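Epidermal growth factor receptor pathway substrate 8-like protein 1 (Mus musculus, PDB 2CY5) probably serves in epidermal growth factor receptor signalling as an adaptor, its phosphotyrosine-binding domain probably recognising peptide motifs of partner proteins. Local coordinates at residues A6-Y11 with L52-P57. Residues are numbered along the deposited sequence; the frame is centred on the assembly and turned at random.
Sequences ADVSQY and LLRVSP. With CA (calcium ion), chain B.
Gln-10 and Arg-54 lie side by side across two neighbouring antiparallel strands, 9-20 and 49-55, of the PTB domain's beta-sheet, part of the PH-like fold. They form a non-hydrogen-bonded pair, flanked by the hydrogen-bonded pairs Ser-9/Val-55 and Tyr-11/Leu-53. Gln-10 CG nearly eclipses the backbone N (chi1 10°), and the chain runs on extended to an amide nearly coplanar with the guanidinium. Its OE1 receives Arg-54 NH2 at 3.2 Å, close to the line of the amide carbonyl and near the guanidinium plane; Arg-54 NE adds a weak second bond to the same oxygen. The arginine's CG and CD pass Val-8 CG1, CD 4.0 Å from that methyl, and the bend at chi3 (-62°) then sets NE beside Gln-10 OE1. An alanine in place of Arg-54 would probably leave Gln-10 OE1 without these two donors and its amide freer to turn, and Val-8 CG1 without its aliphatic neighbour.

Tyr-11 and Val-55 are on the other face, which packs against helix 118-133. Val-55 CG2 meets the edge of the Tyr-11 ring, 4.0 Å from CE1, while Leu-53 CD2 approaches CD1. The ring's OH is hydrogen-bonded to Asp-125 of the helix, which also binds the calcium ion, so the strand and helix are tied at this end. In the loops beyond the paired strands, Pro-57 CG sits 3.7 Å from Asp-7 CB, the two side chains crossing at about a right angle. The calcium ion takes Ala-6 O at 2.4 Å, Asp-125 OD1 and five waters. One of these waters appears to link both strands to the metal: it is hydrogen-bonded to Ser-9 OG at 3.0 Å and probably also donates to Val-55 O, the carbonyl that accepts Ser-9 N.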
# COMPACT_ATOMS: atom_id res chain seq x y z
N ALA A 6 -25.87 0.51 -11.21
CA ALA A 6 -25.86 -0.78 -10.47
C ALA A 6 -25.14 -0.50 -9.18
O ALA A 6 -24.09 0.17 -9.25
CB ALA A 6 -25.11 -1.87 -11.22
N ASP A 7 -25.67 -0.92 -8.03
CA ASP A 7 -24.92 -0.58 -6.87
C ASP A 7 -23.58 -1.29 -6.83
O ASP A 7 -22.66 -0.70 -6.40
CB ASP A 7 -25.64 -0.90 -5.59
CG ASP A 7 -26.80 0.02 -5.39
OD1 ASP A 7 -26.90 1.17 -5.99
OD2 ASP A 7 -27.61 -0.47 -4.64
N VAL A 8 -23.54 -2.57 -7.16
CA VAL A 8 -22.26 -3.34 -7.12
C VAL A 8 -22.01 -3.89 -8.48
O VAL A 8 -22.96 -4.57 -9.10
CB VAL A 8 -22.42 -4.52 -6.19
CG1 VAL A 8 -21.15 -5.35 -6.20
CG2 VAL A 8 -22.79 -4.01 -4.82
N SER A 9 -20.85 -3.58 -9.07
CA SER A 9 -20.60 -4.17 -10.35
C SER A 9 -19.15 -4.66 -10.26
O SER A 9 -18.32 -4.11 -9.43
CB SER A 9 -20.65 -3.10 -11.45
OG SER A 9 -21.84 -2.34 -11.48
N GLN A 10 -18.81 -5.61 -11.10
CA GLN A 10 -17.38 -6.10 -11.27
C GLN A 10 -16.90 -6.11 -12.65
O GLN A 10 -17.66 -6.28 -13.62
CB GLN A 10 -17.09 -7.48 -10.79
CG GLN A 10 -18.30 -8.22 -10.45
CD GLN A 10 -17.92 -9.60 -9.93
OE1 GLN A 10 -17.72 -9.79 -8.72
NE2 GLN A 10 -17.73 -10.54 -10.88
N TYR A 11 -15.61 -5.96 -12.79
CA TYR A 11 -14.96 -5.92 -14.07
C TYR A 11 -13.63 -6.71 -13.99
O TYR A 11 -12.96 -6.76 -12.88
CB TYR A 11 -14.57 -4.49 -14.38
CG TYR A 11 -15.76 -3.61 -14.26
CD1 TYR A 11 -16.02 -2.91 -13.06
CD2 TYR A 11 -16.63 -3.45 -15.36
CE1 TYR A 11 -17.13 -2.04 -12.93
CE2 TYR A 11 -17.75 -2.53 -15.26
CZ TYR A 11 -17.98 -1.84 -14.08
OH TYR A 11 -18.96 -0.95 -13.93
N LEU A 52 -9.90 -8.95 -10.51
CA LEU A 52 -11.35 -8.58 -10.46
C LEU A 52 -11.52 -7.28 -9.72
O LEU A 52 -11.27 -7.21 -8.52
CB LEU A 52 -12.10 -9.58 -9.61
CG LEU A 52 -13.54 -9.86 -10.01
CD1 LEU A 52 -13.90 -9.45 -11.44
CD2 LEU A 52 -13.68 -11.40 -9.84
N LEU A 53 -11.99 -6.24 -10.42
CA LEU A 53 -12.19 -4.93 -9.79
C LEU A 53 -13.71 -4.74 -9.51
O LEU A 53 -14.60 -4.85 -10.43
CB LEU A 53 -11.58 -3.82 -10.69
CG LEU A 53 -11.61 -2.41 -10.05
CD1 LEU A 53 -10.81 -1.32 -10.87
CD2 LEU A 53 -13.06 -1.84 -10.08
N ARG A 54 -14.04 -4.63 -8.23
CA ARG A 54 -15.40 -4.47 -7.80
C ARG A 54 -15.78 -3.11 -7.28
O ARG A 54 -15.08 -2.51 -6.47
CB ARG A 54 -15.72 -5.62 -6.85
CG ARG A 54 -17.18 -5.61 -6.37
CD ARG A 54 -17.55 -6.73 -5.32
NE ARG A 54 -17.37 -8.08 -5.88
CZ ARG A 54 -17.31 -9.19 -5.11
NH1 ARG A 54 -17.41 -9.13 -3.77
NH2 ARG A 54 -17.13 -10.36 -5.67
N VAL A 55 -16.81 -2.44 -7.88
CA VAL A 55 -17.20 -1.11 -7.36
C VAL A 55 -18.49 -1.28 -6.56
O VAL A 55 -19.47 -1.86 -7.10
CB VAL A 55 -17.45 -0.26 -8.53
CG1 VAL A 55 -17.75 1.12 -8.12
CG2 VAL A 55 -16.13 -0.29 -9.50
N SER A 56 -18.50 -0.86 -5.31
CA SER A 56 -19.69 -0.92 -4.45
C SER A 56 -19.95 0.42 -4.00
O SER A 56 -19.15 1.33 -4.22
CB SER A 56 -19.45 -1.88 -3.33
OG SER A 56 -18.71 -1.25 -2.35
N PRO A 57 -21.08 0.69 -3.35
CA PRO A 57 -21.25 2.10 -3.00
C PRO A 57 -20.34 2.63 -1.88
O PRO A 57 -20.40 3.77 -1.62
CB PRO A 57 -22.72 2.19 -2.48
CG PRO A 57 -23.35 1.00 -3.31
CD PRO A 57 -22.32 -0.11 -3.12
CA CA B . -22.35 1.75 -9.68
O HOH W 1 -23.13 1.77 -11.90
O HOH W 2 -24.43 3.00 -9.51
O HOH W 3 -22.09 1.71 -7.27
O HOH W 4 -21.19 -0.31 -9.33
O HOH W 5 -21.79 3.96 -9.61